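Local coordinates for hemerythrin HHE cation binding domain protein (Mycobacterium kansasii, PDB 6U3L) that binds a pair of metal ions, zinc or iron, through histidine and carboxylate ligands inside a hemerythrin-like bundle of helices, at residues R81-Q86 and K108-A113. Sequence-based numbering, arbitrary orientation.
Sequences RQVIDQ and KTVLEA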
loop_
_atom_site.group_PDB
_atom_site.type_symbol
_atom_site.label_atom_id
_atom_site.label_comp_id
_atom_site.label_asym_id
_atom_site.label_seq_id
_atom_site.Cartn_x
_atom_site.Cartn_y
_atom_site.Cartn_z
ATOM N N ARG A 81 2.774 -1.988 -9.949
ATOM C CA ARG A 81 3.941 -2.724 -10.417
ATOM C C ARG A 81 5.211 -1.940 -10.179
ATOM O O ARG A 81 6.257 -2.538 -9.902
ATOM C CB ARG A 81 3.850 -3.049 -11.909
ATOM C CG ARG A 81 2.821 -4.066 -12.223
ATOM C CD ARG A 81 2.929 -4.503 -13.663
ATOM N NE ARG A 81 1.704 -5.186 -14.021
ATOM C CZ ARG A 81 1.449 -6.444 -13.681
ATOM N NH1 ARG A 81 2.351 -7.143 -12.989
ATOM N NH2 ARG A 81 0.299 -7.001 -14.037
ATOM N N GLN A 82 5.138 -0.611 -10.288
ATOM C CA GLN A 82 6.287 0.233 -9.963
ATOM C C GLN A 82 6.750 -0.024 -8.540
ATOM O O GLN A 82 7.939 -0.235 -8.284
ATOM C CB GLN A 82 5.937 1.716 -10.134
ATOM C CG GLN A 82 5.816 2.227 -11.564
ATOM C CD GLN A 82 7.115 2.132 -12.353
ATOM O OE1 GLN A 82 7.582 1.037 -12.656
ATOM N NE2 GLN A 82 7.709 3.290 -12.690
ATOM N N VAL A 83 5.820 0.001 -7.593
ATOM C CA VAL A 83 6.202 -0.184 -6.195
ATOM C C VAL A 83 6.759 -1.582 -5.982
ATOM O O VAL A 83 7.766 -1.767 -5.289
ATOM C CB VAL A 83 4.992 0.087 -5.284
ATOM C CG1 VAL A 83 5.361 -0.151 -3.822
ATOM C CG2 VAL A 83 4.495 1.493 -5.487
ATOM N N ILE A 84 6.109 -2.590 -6.557
ATOM C CA ILE A 84 6.558 -3.967 -6.365
ATOM C C ILE A 84 7.937 -4.176 -6.980
ATOM O O ILE A 84 8.807 -4.817 -6.380
ATOM C CB ILE A 84 5.518 -4.942 -6.943
ATOM C CG1 ILE A 84 4.283 -4.954 -6.051
ATOM C CG2 ILE A 84 6.114 -6.337 -7.115
ATOM C CD1 ILE A 84 3.040 -5.480 -6.780
ATOM N N ASP A 85 8.168 -3.631 -8.174
ATOM C CA ASP A 85 9.471 -3.808 -8.802
ATOM C C ASP A 85 10.566 -3.094 -8.011
ATOM O O ASP A 85 11.675 -3.622 -7.851
ATOM C CB ASP A 85 9.443 -3.302 -10.246
ATOM C CG ASP A 85 8.824 -4.291 -11.210
ATOM O OD1 ASP A 85 8.327 -5.360 -10.771
ATOM O OD2 ASP A 85 8.838 -3.991 -12.426
ATOM N N GLN A 86 10.287 -1.891 -7.517
ATOM C CA GLN A 86 11.305 -1.210 -6.715
ATOM C C GLN A 86 11.549 -1.937 -5.391
ATOM O O GLN A 86 12.687 -1.989 -4.908
ATOM C CB GLN A 86 10.910 0.248 -6.469
ATOM C CG GLN A 86 12.067 1.136 -5.947
ATOM C CD GLN A 86 13.211 1.249 -6.951
ATOM O OE1 GLN A 86 14.388 1.220 -6.580
ATOM N NE2 GLN A 86 12.869 1.356 -8.229
ATOM N N LYS A 108 11.126 4.802 -1.191
ATOM C CA LYS A 108 10.205 5.762 -0.598
ATOM C C LYS A 108 9.693 6.727 -1.655
ATOM O O LYS A 108 8.513 7.095 -1.654
ATOM C CB LYS A 108 10.903 6.514 0.547
ATOM C CG LYS A 108 9.960 7.327 1.424
ATOM C CD LYS A 108 10.641 7.882 2.680
ATOM C CE LYS A 108 11.867 8.709 2.343
ATOM N NZ LYS A 108 12.191 9.712 3.417
ATOM N N THR A 109 10.563 7.117 -2.591
ATOM C CA THR A 109 10.145 7.988 -3.682
ATOM C C THR A 109 9.072 7.327 -4.540
ATOM O O THR A 109 8.049 7.944 -4.863
ATOM C CB THR A 109 11.362 8.378 -4.524
ATOM O OG1 THR A 109 12.187 9.266 -3.759
ATOM C CG2 THR A 109 10.941 9.076 -5.803
ATOM N N VAL A 110 9.286 6.067 -4.927
ATOM C CA VAL A 110 8.290 5.377 -5.743
ATOM C C VAL A 110 6.988 5.214 -4.966
ATOM O O VAL A 110 5.892 5.370 -5.520
ATOM C CB VAL A 110 8.837 4.020 -6.231
ATOM C CG1 VAL A 110 7.758 3.252 -7.012
ATOM C CG2 VAL A 110 10.058 4.226 -7.106
ATOM N N LEU A 111 7.088 4.892 -3.672
ATOM C CA LEU A 111 5.901 4.780 -2.824
ATOM C C LEU A 111 5.107 6.083 -2.813
ATOM O O LEU A 111 3.881 6.089 -2.976
ATOM C CB LEU A 111 6.324 4.397 -1.402
ATOM C CG LEU A 111 5.852 3.086 -0.786
ATOM C CD1 LEU A 111 6.172 3.091 0.709
ATOM C CD2 LEU A 111 4.374 2.869 -1.031
ATOM N N GLU A 112 5.798 7.202 -2.619
ATOM C CA GLU A 112 5.140 8.507 -2.604
ATOM C C GLU A 112 4.579 8.881 -3.971
ATOM O O GLU A 112 3.615 9.648 -4.048
ATOM C CB GLU A 112 6.133 9.567 -2.094
ATOM C CG GLU A 112 6.460 9.412 -0.602
ATOM C CD GLU A 112 7.717 10.161 -0.156
ATOM O OE1 GLU A 112 8.538 10.555 -1.012
ATOM O OE2 GLU A 112 7.883 10.345 1.069
ATOM N N ALA A 113 5.140 8.334 -5.055
ATOM C CA ALA A 113 4.566 8.563 -6.381
ATOM C C ALA A 113 3.270 7.781 -6.574
ATOM O O ALA A 113 2.345 8.246 -7.252
ATOM C CB ALA A 113 5.574 8.184 -7.463
#
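Gln82 meets Val110 with the base of its side chain, CB lying 3.9 Å from Val110 CG1, and the same methyl rests against the helix backbone, 3.7 Å from Gln82 O. That carbonyl already accepts the intrahelical bond from Gln86 N, so a plain methyl can lie against it at no polar cost. Glutamine suits this exposed flank because its aliphatic base packs while its polar amide is at home near solvent. Val83, one residue on, faces the interior. Its two methyls divide the work: CG2, beside the backbone N, reaches Val110 CG1 at 4.0 Å, whereas CG1, set anti to that N (chi1 178°), meets Leu111 CD2 at 4.2 Å. Leucine's longer branched chain brings that methyl over although its CB does not point straight at the other helix. The two valine side chains pass alongside one another, pointing contrary ways, and being short they let their CA atoms come within 6.0 Å. A turn later, Gln86 lays its CG 3.9 Å from Val110 CG2, with the amide nitrogen only slightly farther off; its methylenes suit a partly exposed edge. Val110 thus fits between Gln82, Val83 and Gln86, one methyl serving the first two and the other the third.

Segments 81-86 and 108-113 run nearly antiparallel (167°), their axes 9.1 Å apart at closest approach, as expected of neighbours in the hemerythrin four-helix bundle. Val83 also touches Phe107 and the metal ligand His114, placing this apolar patch next to the metal site. Inward, helix 38-65 closes over the seam, with Phe55 against Val83 and Leu51 against Leu111.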